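Local structure of short chain alcohol dehydrogenase-related dehydrogenase (3TPC) at residues Phe10-Ala15 and Ala22-Leu27; Ala66-Ala71 and Ile124-Glu129; Val130-Glu135 and Ala182-Arg187. The protein probably acts as an oxidoreductase of the short-chain dehydrogenase/reductase family, with a substrate that is not established. One frame throughout, in Å; residues are numbered along the deposited sequence.

Contact 1 of 3, residues Phe10-Ala15 and Ala22-Leu27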
ATOM      1  N   PHE D  10      -5.441 -17.620 -26.127  1.00 34.87           N
ATOM      2  CA  PHE D  10      -5.798 -16.525 -25.251  1.00 34.43           C
ATOM      3  C   PHE D  10      -7.147 -15.941 -25.558  1.00 34.68           C
ATOM      4  O   PHE D  10      -7.547 -15.804 -26.722  1.00 34.73           O
ATOM      5  CB  PHE D  10      -4.769 -15.394 -25.347  1.00 34.71           C
ATOM      6  CG  PHE D  10      -3.527 -15.665 -24.592  1.00 36.85           C
ATOM      7  CD1 PHE D  10      -3.218 -14.921 -23.460  1.00 39.28           C
ATOM      8  CD2 PHE D  10      -2.674 -16.690 -24.987  1.00 36.59           C
ATOM      9  CE1 PHE D  10      -2.066 -15.194 -22.727  1.00 39.90           C
ATOM     10  CE2 PHE D  10      -1.538 -16.973 -24.291  1.00 37.80           C
ATOM     11  CZ  PHE D  10      -1.223 -16.244 -23.151  1.00 40.46           C
ATOM     12  N   ILE D  11      -7.848 -15.570 -24.492  1.00 34.28           N
ATOM     13  CA  ILE D  11      -9.024 -14.746 -24.605  1.00 33.01           C
ATOM     14  C   ILE D  11      -8.659 -13.358 -24.163  1.00 31.51           C
ATOM     15  O   ILE D  11      -7.983 -13.170 -23.167  1.00 31.73           O
ATOM     16  CB  ILE D  11     -10.158 -15.288 -23.757  1.00 33.80           C
ATOM     17  CG1 ILE D  11     -10.386 -16.759 -24.123  1.00 34.34           C
ATOM     18  CG2 ILE D  11     -11.411 -14.405 -23.950  1.00 32.81           C
ATOM     19  CD1 ILE D  11     -11.428 -17.493 -23.313  1.00 34.60           C
ATOM     20  N   VAL D  12      -9.091 -12.386 -24.936  1.00 29.73           N
ATOM     21  CA  VAL D  12      -8.802 -11.034 -24.650  1.00 28.08           C
ATOM     22  C   VAL D  12     -10.135 -10.329 -24.762  1.00 28.83           C
ATOM     23  O   VAL D  12     -10.933 -10.599 -25.676  1.00 27.52           O
ATOM     24  CB  VAL D  12      -7.814 -10.376 -25.649  1.00 27.90           C
ATOM     25  CG1 VAL D  12      -7.613  -8.945 -25.283  1.00 26.60           C
ATOM     26  CG2 VAL D  12      -6.434 -11.054 -25.685  1.00 25.82           C
ATOM     27  N   THR D  13     -10.306  -9.374 -23.853  1.00 27.86           N
ATOM     28  CA  THR D  13     -11.534  -8.672 -23.602  1.00 27.96           C
ATOM     29  C   THR D  13     -11.309  -7.199 -23.962  1.00 27.77           C
ATOM     30  O   THR D  13     -10.166  -6.707 -23.970  1.00 26.98           O
ATOM     31  CB  THR D  13     -11.863  -8.980 -22.122  1.00 28.89           C
ATOM     32  OG1 THR D  13     -12.946  -9.924 -22.033  1.00 30.19           O
ATOM     33  CG2 THR D  13     -12.030  -7.794 -21.287  1.00 26.77           C
ATOM     34  N   GLY D  14     -12.366  -6.496 -24.358  1.00 28.51           N
ATOM     35  CA  GLY D  14     -12.177  -5.182 -24.998  1.00 29.47           C
ATOM     36  C   GLY D  14     -11.152  -5.179 -26.116  1.00 29.99           C
ATOM     37  O   GLY D  14     -10.329  -4.263 -26.239  1.00 30.54           O
ATOM     38  N   ALA D  15     -11.216  -6.210 -26.944  1.00 31.23           N
ATOM     39  CA  ALA D  15     -10.230  -6.482 -27.995  1.00 33.08           C
ATOM     40  C   ALA D  15     -10.241  -5.525 -29.232  1.00 34.41           C
ATOM     41  O   ALA D  15      -9.280  -5.511 -30.035  1.00 33.73           O
ATOM     42  CB  ALA D  15     -10.368  -7.951 -28.464  1.00 33.32           C
ATOM     43  N   ALA D  22      -4.090  -3.819 -28.584  1.00 33.29           N
ATOM     44  CA  ALA D  22      -2.685  -3.986 -28.744  1.00 33.53           C
ATOM     45  C   ALA D  22      -2.224  -5.333 -28.190  1.00 33.79           C
ATOM     46  O   ALA D  22      -1.265  -5.910 -28.686  1.00 34.46           O
ATOM     47  CB  ALA D  22      -1.946  -2.833 -28.142  1.00 33.88           C
ATOM     48  N   VAL D  23      -2.943  -5.856 -27.199  1.00 33.81           N
ATOM     49  CA  VAL D  23      -2.629  -7.156 -26.600  1.00 33.57           C
ATOM     50  C   VAL D  23      -2.870  -8.277 -27.619  1.00 33.72           C
ATOM     51  O   VAL D  23      -2.049  -9.211 -27.762  1.00 32.87           O
ATOM     52  CB  VAL D  23      -3.425  -7.393 -25.280  1.00 32.38           C
ATOM     53  CG1 VAL D  23      -3.424  -8.833 -24.899  1.00 32.36           C
ATOM     54  CG2 VAL D  23      -2.807  -6.589 -24.144  1.00 33.21           C
ATOM     55  N   THR D  24      -4.000  -8.159 -28.316  1.00 33.94           N
ATOM     56  CA  THR D  24      -4.382  -9.100 -29.341  1.00 35.09           C
ATOM     57  C   THR D  24      -3.307  -9.062 -30.462  1.00 35.40           C
ATOM     58  O   THR D  24      -2.782 -10.093 -30.885  1.00 35.31           O
ATOM     59  CB  THR D  24      -5.764  -8.729 -29.806  1.00 35.42           C
ATOM     60  OG1 THR D  24      -6.609  -8.719 -28.660  1.00 36.66           O
ATOM     61  CG2 THR D  24      -6.313  -9.716 -30.791  1.00 35.20           C
ATOM     62  N   ARG D  25      -2.909  -7.871 -30.851  1.00 35.79           N
ATOM     63  CA  ARG D  25      -1.833  -7.751 -31.795  1.00 37.80           C
ATOM     64  C   ARG D  25      -0.554  -8.470 -31.359  1.00 37.06           C
ATOM     65  O   ARG D  25      -0.051  -9.313 -32.135  1.00 36.74           O
ATOM     66  CB  ARG D  25      -1.544  -6.301 -32.096  1.00 38.71           C
ATOM     67  CG  ARG D  25      -1.783  -5.960 -33.515  1.00 44.31           C
ATOM     68  CD  ARG D  25      -1.280  -4.546 -33.810  1.00 51.71           C
ATOM     69  NE  ARG D  25      -2.260  -3.569 -33.321  1.00 57.40           N
ATOM     70  CZ  ARG D  25      -2.120  -2.818 -32.222  1.00 59.06           C
ATOM     71  NH1 ARG D  25      -1.009  -2.895 -31.473  1.00 57.12           N
ATOM     72  NH2 ARG D  25      -3.103  -1.984 -31.884  1.00 58.06           N
HETATM   73  N   MSE D  26      -0.040  -8.167 -30.152  1.00 36.05           N
HETATM   74  CA  MSE D  26       1.197  -8.825 -29.679  1.00 35.36           C
HETATM   75  C   MSE D  26       1.073 -10.321 -29.543  1.00 34.95           C
HETATM   76  O   MSE D  26       2.011 -11.020 -29.852  1.00 35.99           O
HETATM   77  CB  MSE D  26       1.898  -8.134 -28.482  1.00 34.41           C
HETATM   78  CG  MSE D  26       1.581  -8.645 -27.147  1.00 34.05           C
HETATM   79 SE   MSE D  26       2.238 -10.392 -26.684  0.50 26.29          SE
HETATM   80  CE  MSE D  26       0.902 -10.659 -25.325  1.00 32.14           C
ATOM     81  N   LEU D  27      -0.091 -10.823 -29.183  1.00 35.11           N
ATOM     82  CA  LEU D  27      -0.267 -12.263 -29.149  1.00 36.40           C
ATOM     83  C   LEU D  27      -0.258 -12.873 -30.556  1.00 37.78           C
ATOM     84  O   LEU D  27       0.388 -13.884 -30.769  1.00 37.44           O
ATOM     85  CB  LEU D  27      -1.513 -12.678 -28.333  1.00 35.80           C
ATOM     86  CG  LEU D  27      -1.443 -12.365 -26.816  1.00 34.29           C
ATOM     87  CD1 LEU D  27      -2.786 -12.380 -26.149  1.00 31.08           C
ATOM     88  CD2 LEU D  27      -0.504 -13.292 -26.057  1.00 32.18           C
TER
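L27 puts a methyl on the face of the F10 ring. Its CD2 stands 3.9 Å from the ring centroid of F10, only 3° off the ring normal, in a CH-pi contact. The other methyl, L27 CD1, sits on the same side, above the root of the ring, 3.7 Å from F10 CB. The two side chains cross at about a right angle. Both methyls of the leucine lie on one side of the phenylalanine, one over the ring centre and one over its root.

V12 is the next bump on the strand. Its CG1 is anti to the backbone N (chi1 178°), which leaves CG2 beside that N, on the side of F10. V12 CG2 fits between two helix side chains, 3.8 Å from V23 CG1 and 3.9 Å from L27 CD1. The other branch turns toward T24, and V12 CG1 comes within 3.5 Å of T24 OG1. A15 CB closes on the same hydroxyl oxygen. T24 OG1 is hydrogen-bonded to G20 O, one turn back in the helix, so this polar atom has a partner although apolar groups press on it.

No hydrogen bond joins the two segments, and all six touching residues are buried. V34 of the adjoining strand packs on V12, T24 and L27, while C236 and V232 of helix 225-237 touch F10 and V23.

The axes of strand 10-12 and helix 22-27 run nearly antiparallel, 9.3 Å apart. This is the first beta-alpha-beta unit of a Rossmann fold. T13 and G14 begin its glycine-rich TGxxxGxG turn, which in this family binds the dinucleotide cofactor.

Contact 2 of 3, residues Ala66-Ala71 and Ile124-Glu129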
ATOM      1  N   ALA D  66     -24.578 -15.437 -20.009  1.00 42.09           N
ATOM      2  CA  ALA D  66     -24.740 -16.312 -21.196  1.00 42.40           C
ATOM      3  C   ALA D  66     -23.783 -16.000 -22.325  1.00 41.85           C
ATOM      4  O   ALA D  66     -23.366 -16.894 -23.042  1.00 42.37           O
ATOM      5  CB  ALA D  66     -26.195 -16.355 -21.702  1.00 41.34           C
ATOM      6  N   ASP D  67     -23.449 -14.732 -22.492  1.00 41.74           N
ATOM      7  CA  ASP D  67     -22.438 -14.355 -23.468  1.00 41.90           C
ATOM      8  C   ASP D  67     -21.061 -14.892 -23.111  1.00 42.32           C
ATOM      9  O   ASP D  67     -20.281 -15.266 -23.986  1.00 43.50           O
ATOM     10  CB  ASP D  67     -22.340 -12.846 -23.572  1.00 42.07           C
ATOM     11  CG  ASP D  67     -23.473 -12.249 -24.343  1.00 40.97           C
ATOM     12  OD1 ASP D  67     -24.604 -12.780 -24.285  1.00 42.44           O
ATOM     13  OD2 ASP D  67     -23.224 -11.250 -25.022  1.00 41.12           O
ATOM     14  N   ALA D  68     -20.783 -14.915 -21.819  1.00 41.69           N
ATOM     15  CA  ALA D  68     -19.525 -15.316 -21.304  1.00 40.89           C
ATOM     16  C   ALA D  68     -19.440 -16.846 -21.340  1.00 40.50           C
ATOM     17  O   ALA D  68     -18.382 -17.406 -21.647  1.00 38.87           O
ATOM     18  CB  ALA D  68     -19.388 -14.788 -19.869  1.00 41.04           C
ATOM     19  N   THR D  69     -20.539 -17.523 -21.014  1.00 40.33           N
ATOM     20  CA  THR D  69     -20.547 -18.974 -21.158  1.00 40.62           C
ATOM     21  C   THR D  69     -20.421 -19.394 -22.632  1.00 40.66           C
ATOM     22  O   THR D  69     -19.660 -20.313 -22.940  1.00 40.51           O
ATOM     23  CB  THR D  69     -21.767 -19.631 -20.540  1.00 41.10           C
ATOM     24  OG1 THR D  69     -21.891 -19.228 -19.174  1.00 41.24           O
ATOM     25  CG2 THR D  69     -21.604 -21.157 -20.589  1.00 40.73           C
ATOM     26  N   ALA D  70     -21.136 -18.710 -23.526  1.00 40.57           N
ATOM     27  CA  ALA D  70     -21.033 -18.959 -24.994  1.00 41.48           C
ATOM     28  C   ALA D  70     -19.626 -18.740 -25.594  1.00 41.62           C
ATOM     29  O   ALA D  70     -19.242 -19.407 -26.548  1.00 42.14           O
ATOM     30  CB  ALA D  70     -22.072 -18.121 -25.772  1.00 40.95           C
ATOM     31  N   ALA D  71     -18.863 -17.814 -25.027  1.00 41.70           N
ATOM     32  CA  ALA D  71     -17.516 -17.552 -25.488  1.00 41.90           C
ATOM     33  C   ALA D  71     -16.526 -18.631 -25.039  1.00 42.52           C
ATOM     34  O   ALA D  71     -15.609 -18.986 -25.783  1.00 42.94           O
ATOM     35  CB  ALA D  71     -17.067 -16.177 -24.992  1.00 41.93           C
ATOM     36  N   ILE D 124     -13.234 -14.237 -15.282  1.00 27.53           N
ATOM     37  CA  ILE D 124     -12.334 -14.979 -14.466  1.00 27.24           C
ATOM     38  C   ILE D 124     -12.897 -16.272 -13.936  1.00 27.07           C
ATOM     39  O   ILE D 124     -12.282 -17.285 -13.976  1.00 25.75           O
ATOM     40  CB  ILE D 124     -11.861 -14.127 -13.299  1.00 27.20           C
ATOM     41  CG1 ILE D 124     -10.895 -13.074 -13.767  1.00 26.47           C
ATOM     42  CG2 ILE D 124     -11.222 -14.926 -12.292  1.00 24.24           C
ATOM     43  CD1 ILE D 124     -10.175 -12.460 -12.697  1.00 23.51           C
ATOM     44  N   ARG D 125     -14.098 -16.228 -13.447  1.00 26.63           N
ATOM     45  CA  ARG D 125     -14.661 -17.445 -12.991  1.00 28.59           C
ATOM     46  C   ARG D 125     -14.875 -18.485 -14.089  1.00 29.16           C
ATOM     47  O   ARG D 125     -14.660 -19.645 -13.895  1.00 29.26           O
ATOM     48  CB  ARG D 125     -15.902 -17.207 -12.168  1.00 20.00           C
ATOM     49  CG  ARG D 125     -17.113 -17.143 -12.931  1.00 20.00           C
ATOM     50  CD  ARG D 125     -18.109 -16.266 -12.321  1.00 20.00           C
ATOM     51  NE  ARG D 125     -19.110 -16.071 -13.319  1.00 20.00           N
ATOM     52  CZ  ARG D 125     -20.173 -16.827 -13.484  1.00 20.00           C
ATOM     53  NH1 ARG D 125     -20.427 -17.802 -12.676  1.00 20.00           N
ATOM     54  NH2 ARG D 125     -20.966 -16.587 -14.467  1.00 20.00           N
ATOM     55  N   LEU D 126     -15.347 -18.053 -15.229  1.00 30.34           N
ATOM     56  CA  LEU D 126     -15.497 -18.950 -16.345  1.00 31.50           C
ATOM     57  C   LEU D 126     -14.266 -19.443 -17.074  1.00 32.14           C
ATOM     58  O   LEU D 126     -14.147 -20.587 -17.339  1.00 33.82           O
ATOM     59  CB  LEU D 126     -16.577 -18.477 -17.288  1.00 31.74           C
ATOM     60  CG  LEU D 126     -17.964 -18.381 -16.675  1.00 30.03           C
ATOM     61  CD1 LEU D 126     -18.889 -17.834 -17.656  1.00 32.15           C
ATOM     62  CD2 LEU D 126     -18.463 -19.642 -16.179  1.00 28.91           C
ATOM     63  N   ALA D 127     -13.330 -18.567 -17.344  1.00 31.38           N
ATOM     64  CA  ALA D 127     -12.040 -18.982 -17.890  1.00 29.90           C
ATOM     65  C   ALA D 127     -11.296 -19.928 -16.969  1.00 29.56           C
ATOM     66  O   ALA D 127     -10.643 -20.862 -17.405  1.00 30.11           O
ATOM     67  CB  ALA D 127     -11.190 -17.782 -18.159  1.00 29.84           C
ATOM     68  N   ALA D 128     -11.330 -19.641 -15.684  1.00 28.25           N
ATOM     69  CA  ALA D 128     -10.508 -20.362 -14.799  1.00 26.86           C
ATOM     70  C   ALA D 128     -11.000 -21.797 -14.738  1.00 27.15           C
ATOM     71  O   ALA D 128     -10.173 -22.716 -14.644  1.00 25.72           O
ATOM     72  CB  ALA D 128     -10.535 -19.731 -13.440  1.00 26.42           C
ATOM     73  N   GLU D 129     -12.323 -21.977 -14.759  1.00 27.06           N
ATOM     74  CA  GLU D 129     -12.938 -23.294 -14.812  1.00 28.71           C
ATOM     75  C   GLU D 129     -12.322 -24.131 -15.952  1.00 29.00           C
ATOM     76  O   GLU D 129     -11.811 -25.208 -15.701  1.00 28.08           O
ATOM     77  CB  GLU D 129     -14.452 -23.185 -15.003  1.00 29.30           C
ATOM     78  CG  GLU D 129     -15.109 -24.529 -15.406  1.00 32.28           C
ATOM     79  CD  GLU D 129     -16.614 -24.549 -15.171  1.00 37.49           C
ATOM     80  OE1 GLU D 129     -17.313 -23.636 -15.669  1.00 37.64           O
ATOM     81  OE2 GLU D 129     -17.101 -25.445 -14.442  1.00 41.82           O
TER
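L126 has CG anti to its carbonyl carbon (chi1 -61°) and CD1 reaching straight on (chi2 176°), which carries that methyl across to helix 65-79. T69 turns OG1 back beside its own N (chi1 -54°), and the methyl rests against both atoms. L126 CD1 lies 3.6 Å from T69 OG1 and 3.8 Å from T69 N. The same methyl touches A68 CB at 3.8 Å. One leucine branch therefore sits in a shallow notch between two successive residues of the other helix.

The contact is small and made by van der Waals packing, with no hydrogen bond across it. T69 OG1 is hydrogen-bonded to E65 O, within its own helix. Beside L126, the R125 guanidinium lies with one face over L126 CG, which lies off its centre. R125 NH2 forms a salt bridge with E65, and R125 NH1 is hydrogen-bonded to H104 O of the second subunit. L126 also packs on P103 of that subunit.

Helices 65-79 and 106-132 lie side by side on one face of the parallel sheet. This is the helix layer of a Rossmann fold, here bordering a subunit interface, as is common for the corresponding long helix in classical short-chain dehydrogenases.

Contact 3 of 3, residues Val130-Glu135 and Ala182-Arg187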
ATOM      1  N   VAL D 130     -12.346 -23.600 -17.187  1.00 29.96           N
ATOM      2  CA  VAL D 130     -11.693 -24.230 -18.319  1.00 30.26           C
ATOM      3  C   VAL D 130     -10.179 -24.462 -18.134  1.00 32.44           C
ATOM      4  O   VAL D 130      -9.698 -25.589 -18.380  1.00 33.69           O
ATOM      5  CB  VAL D 130     -11.936 -23.450 -19.566  1.00 30.51           C
ATOM      6  CG1 VAL D 130     -11.024 -23.927 -20.662  1.00 30.84           C
ATOM      7  CG2 VAL D 130     -13.359 -23.606 -19.989  1.00 29.61           C
HETATM    8  N   MSE D 131      -9.420 -23.432 -17.709  1.00 31.83           N
HETATM    9  CA  MSE D 131      -7.972 -23.557 -17.611  1.00 31.70           C
HETATM   10  C   MSE D 131      -7.662 -24.741 -16.727  1.00 32.76           C
HETATM   11  O   MSE D 131      -6.755 -25.511 -17.010  1.00 34.33           O
HETATM   12  CB  MSE D 131      -7.334 -22.274 -17.040  1.00 31.30           C
HETATM   13  CG  MSE D 131      -7.560 -21.010 -17.919  1.00 28.16           C
HETATM   14 SE   MSE D 131      -7.087 -19.454 -16.885  0.50 18.25          SE
HETATM   15  CE  MSE D 131      -6.621 -18.389 -18.344  1.00 16.25           C
ATOM     16  N   SER D 132      -8.437 -24.829 -15.653  1.00 33.57           N
ATOM     17  CA  SER D 132      -8.556 -25.890 -14.664  1.00 34.59           C
ATOM     18  C   SER D 132      -8.428 -27.326 -15.235  1.00 35.12           C
ATOM     19  O   SER D 132      -7.780 -28.209 -14.642  1.00 33.84           O
ATOM     20  CB  SER D 132      -9.984 -25.706 -14.098  1.00 35.03           C
ATOM     21  OG  SER D 132     -10.260 -26.311 -12.865  1.00 35.87           O
ATOM     22  N   GLN D 133      -9.082 -27.522 -16.387  1.00 35.97           N
ATOM     23  CA  GLN D 133      -9.329 -28.830 -16.970  1.00 36.75           C
ATOM     24  C   GLN D 133      -8.211 -29.217 -17.937  1.00 36.60           C
ATOM     25  O   GLN D 133      -8.252 -30.291 -18.520  1.00 36.88           O
ATOM     26  CB  GLN D 133     -10.664 -28.821 -17.716  1.00 36.60           C
ATOM     27  CG  GLN D 133     -11.913 -28.876 -16.842  1.00 41.01           C
ATOM     28  CD  GLN D 133     -13.168 -28.321 -17.575  1.00 44.79           C
ATOM     29  OE1 GLN D 133     -14.183 -28.014 -16.954  1.00 44.04           O
ATOM     30  NE2 GLN D 133     -13.080 -28.186 -18.901  1.00 46.23           N
ATOM     31  N   GLY D 134      -7.234 -28.331 -18.131  1.00 36.18           N
ATOM     32  CA  GLY D 134      -6.094 -28.601 -19.041  1.00 35.19           C
ATOM     33  C   GLY D 134      -4.898 -29.228 -18.337  1.00 34.32           C
ATOM     34  O   GLY D 134      -4.916 -29.379 -17.123  1.00 33.56           O
ATOM     35  N   GLU D 135      -3.881 -29.615 -19.108  1.00 34.73           N
ATOM     36  CA  GLU D 135      -2.622 -30.172 -18.585  1.00 35.08           C
ATOM     37  C   GLU D 135      -1.726 -29.038 -18.129  1.00 34.51           C
ATOM     38  O   GLU D 135      -1.645 -27.990 -18.781  1.00 33.78           O
ATOM     39  CB  GLU D 135      -1.846 -30.831 -19.709  1.00 36.11           C
ATOM     40  CG  GLU D 135      -1.774 -32.319 -19.816  1.00 39.99           C
ATOM     41  CD  GLU D 135      -0.978 -32.722 -21.107  1.00 45.84           C
ATOM     42  OE1 GLU D 135       0.091 -33.372 -20.971  1.00 47.57           O
ATOM     43  OE2 GLU D 135      -1.409 -32.361 -22.256  1.00 45.27           O
ATOM     44  N   ALA D 182      -4.046 -20.866  -7.284  1.00 30.97           N
ATOM     45  CA  ALA D 182      -2.706 -21.502  -7.188  1.00 31.35           C
ATOM     46  C   ALA D 182      -2.795 -23.033  -7.225  1.00 31.64           C
ATOM     47  O   ALA D 182      -1.982 -23.700  -7.809  1.00 31.82           O
ATOM     48  CB  ALA D 182      -1.990 -21.076  -5.897  1.00 30.91           C
ATOM     49  N   ARG D 183      -3.809 -23.552  -6.564  1.00 32.22           N
ATOM     50  CA  ARG D 183      -4.111 -24.939  -6.497  1.00 33.37           C
ATOM     51  C   ARG D 183      -4.074 -25.621  -7.846  1.00 32.25           C
ATOM     52  O   ARG D 183      -3.757 -26.793  -7.929  1.00 31.71           O
ATOM     53  CB  ARG D 183      -5.518 -25.075  -5.936  1.00 34.69           C
ATOM     54  CG  ARG D 183      -5.617 -26.131  -4.875  1.00 39.89           C
ATOM     55  CD  ARG D 183      -5.982 -27.463  -5.491  1.00 47.34           C
ATOM     56  NE  ARG D 183      -7.424 -27.568  -5.708  1.00 52.08           N
ATOM     57  CZ  ARG D 183      -8.302 -27.941  -4.783  1.00 53.93           C
ATOM     58  NH1 ARG D 183      -7.888 -28.218  -3.544  1.00 55.53           N
ATOM     59  NH2 ARG D 183      -9.597 -28.013  -5.092  1.00 53.73           N
ATOM     60  N   PHE D 184      -4.451 -24.885  -8.889  1.00 31.11           N
ATOM     61  CA  PHE D 184      -4.566 -25.434 -10.217  1.00 28.77           C
ATOM     62  C   PHE D 184      -3.457 -24.962 -11.117  1.00 28.21           C
ATOM     63  O   PHE D 184      -3.433 -25.285 -12.344  1.00 27.71           O
ATOM     64  CB  PHE D 184      -5.901 -25.031 -10.818  1.00 29.15           C
ATOM     65  CG  PHE D 184      -7.075 -25.428  -9.990  1.00 31.00           C
ATOM     66  CD1 PHE D 184      -7.625 -26.721 -10.106  1.00 34.15           C
ATOM     67  CD2 PHE D 184      -7.645 -24.521  -9.086  1.00 31.86           C
ATOM     68  CE1 PHE D 184      -8.726 -27.120  -9.314  1.00 34.97           C
ATOM     69  CE2 PHE D 184      -8.748 -24.894  -8.297  1.00 32.62           C
ATOM     70  CZ  PHE D 184      -9.279 -26.201  -8.395  1.00 34.50           C
ATOM     71  N   GLY D 185      -2.557 -24.164 -10.556  1.00 26.38           N
ATOM     72  CA  GLY D 185      -1.524 -23.558 -11.393  1.00 26.48           C
ATOM     73  C   GLY D 185      -1.984 -22.467 -12.363  1.00 26.55           C
ATOM     74  O   GLY D 185      -1.483 -22.378 -13.478  1.00 26.46           O
ATOM     75  N   ILE D 186      -2.915 -21.612 -11.918  1.00 26.02           N
ATOM     76  CA  ILE D 186      -3.323 -20.428 -12.665  1.00 24.75           C
ATOM     77  C   ILE D 186      -2.797 -19.195 -11.920  1.00 24.74           C
ATOM     78  O   ILE D 186      -3.107 -18.983 -10.717  1.00 24.89           O
ATOM     79  CB  ILE D 186      -4.874 -20.398 -12.787  1.00 25.63           C
ATOM     80  CG1 ILE D 186      -5.365 -21.661 -13.543  1.00 25.01           C
ATOM     81  CG2 ILE D 186      -5.383 -19.118 -13.430  1.00 23.82           C
ATOM     82  CD1 ILE D 186      -6.880 -22.008 -13.292  1.00 22.39           C
ATOM     83  N   ARG D 187      -1.974 -18.404 -12.602  1.00 22.89           N
ATOM     84  CA  ARG D 187      -1.477 -17.176 -12.004  1.00 21.66           C
ATOM     85  C   ARG D 187      -2.493 -16.042 -12.254  1.00 22.14           C
ATOM     86  O   ARG D 187      -3.250 -16.065 -13.240  1.00 21.19           O
ATOM     87  CB  ARG D 187      -0.075 -16.806 -12.531  1.00 21.28           C
ATOM     88  CG  ARG D 187       1.030 -17.745 -12.032  1.00 19.66           C
ATOM     89  CD  ARG D 187       2.427 -17.304 -12.422  1.00 20.08           C
ATOM     90  NE  ARG D 187       2.719 -17.396 -13.864  1.00 19.78           N
ATOM     91  CZ  ARG D 187       2.909 -16.367 -14.698  1.00 19.00           C
ATOM     92  NH1 ARG D 187       2.835 -15.115 -14.257  1.00 15.60           N
ATOM     93  NH2 ARG D 187       3.140 -16.585 -16.003  1.00 19.44           N
TER
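The last part of helix 106-132 packs over the start of strand 186-193 in the Rossmann-type fold, with M131 and S132 facing F184 and I186. CG1 anti to the carbonyl carbon (chi1 -61°) and an extended chi2 (159°) carry I186 CD1 to within 3.8 Å of M131 CB. CD1 of I186 also approaches the backbone N of S132, at 4.0 Å. The other branch meets the end of the selenomethionine: I186 CG2 is 3.9 Å from M131 SE. The two side chains cross at a slant, and I145 of the neighbouring strand packs on both.

Strand 186-193 follows helix 161-181 in the crossover from strand 143-148, and the turn between them carries F184. S132 OG stands over one face of the F184 ring, 3.8 Å from F184 CD1. L98 of the second subunit packs on both S132 and F184. With an alanine in place of I186, the CD1 and CG2 contacts to M131 CB and SE are gone, and a gap would probably open between helix and strand.

Backbone bonds from G185 to R142 and G143 join the turn to the start of the neighbouring strand.

In the fold
From the N terminus, contact 1 comes first. It closes a short loop of six residues inside the first strand-helix-strand unit. Contact 2 then closes a loop of 52 residues, from helix 65-79 across strand 84-87 to helix 106-132. Contact 3 begins at the next residue and closes a loop of 46, through strand 143-148 and helix 161-181 to strand 186-193. The three lie in series, and none nests or crosses. Contacts 2 and 3 share helix 106-132 and touch, with A128 O 3.6 Å from I186 CD1. Both also meet the second subunit. Contact 1 does not touch the others, but shares the sheet with contact 3.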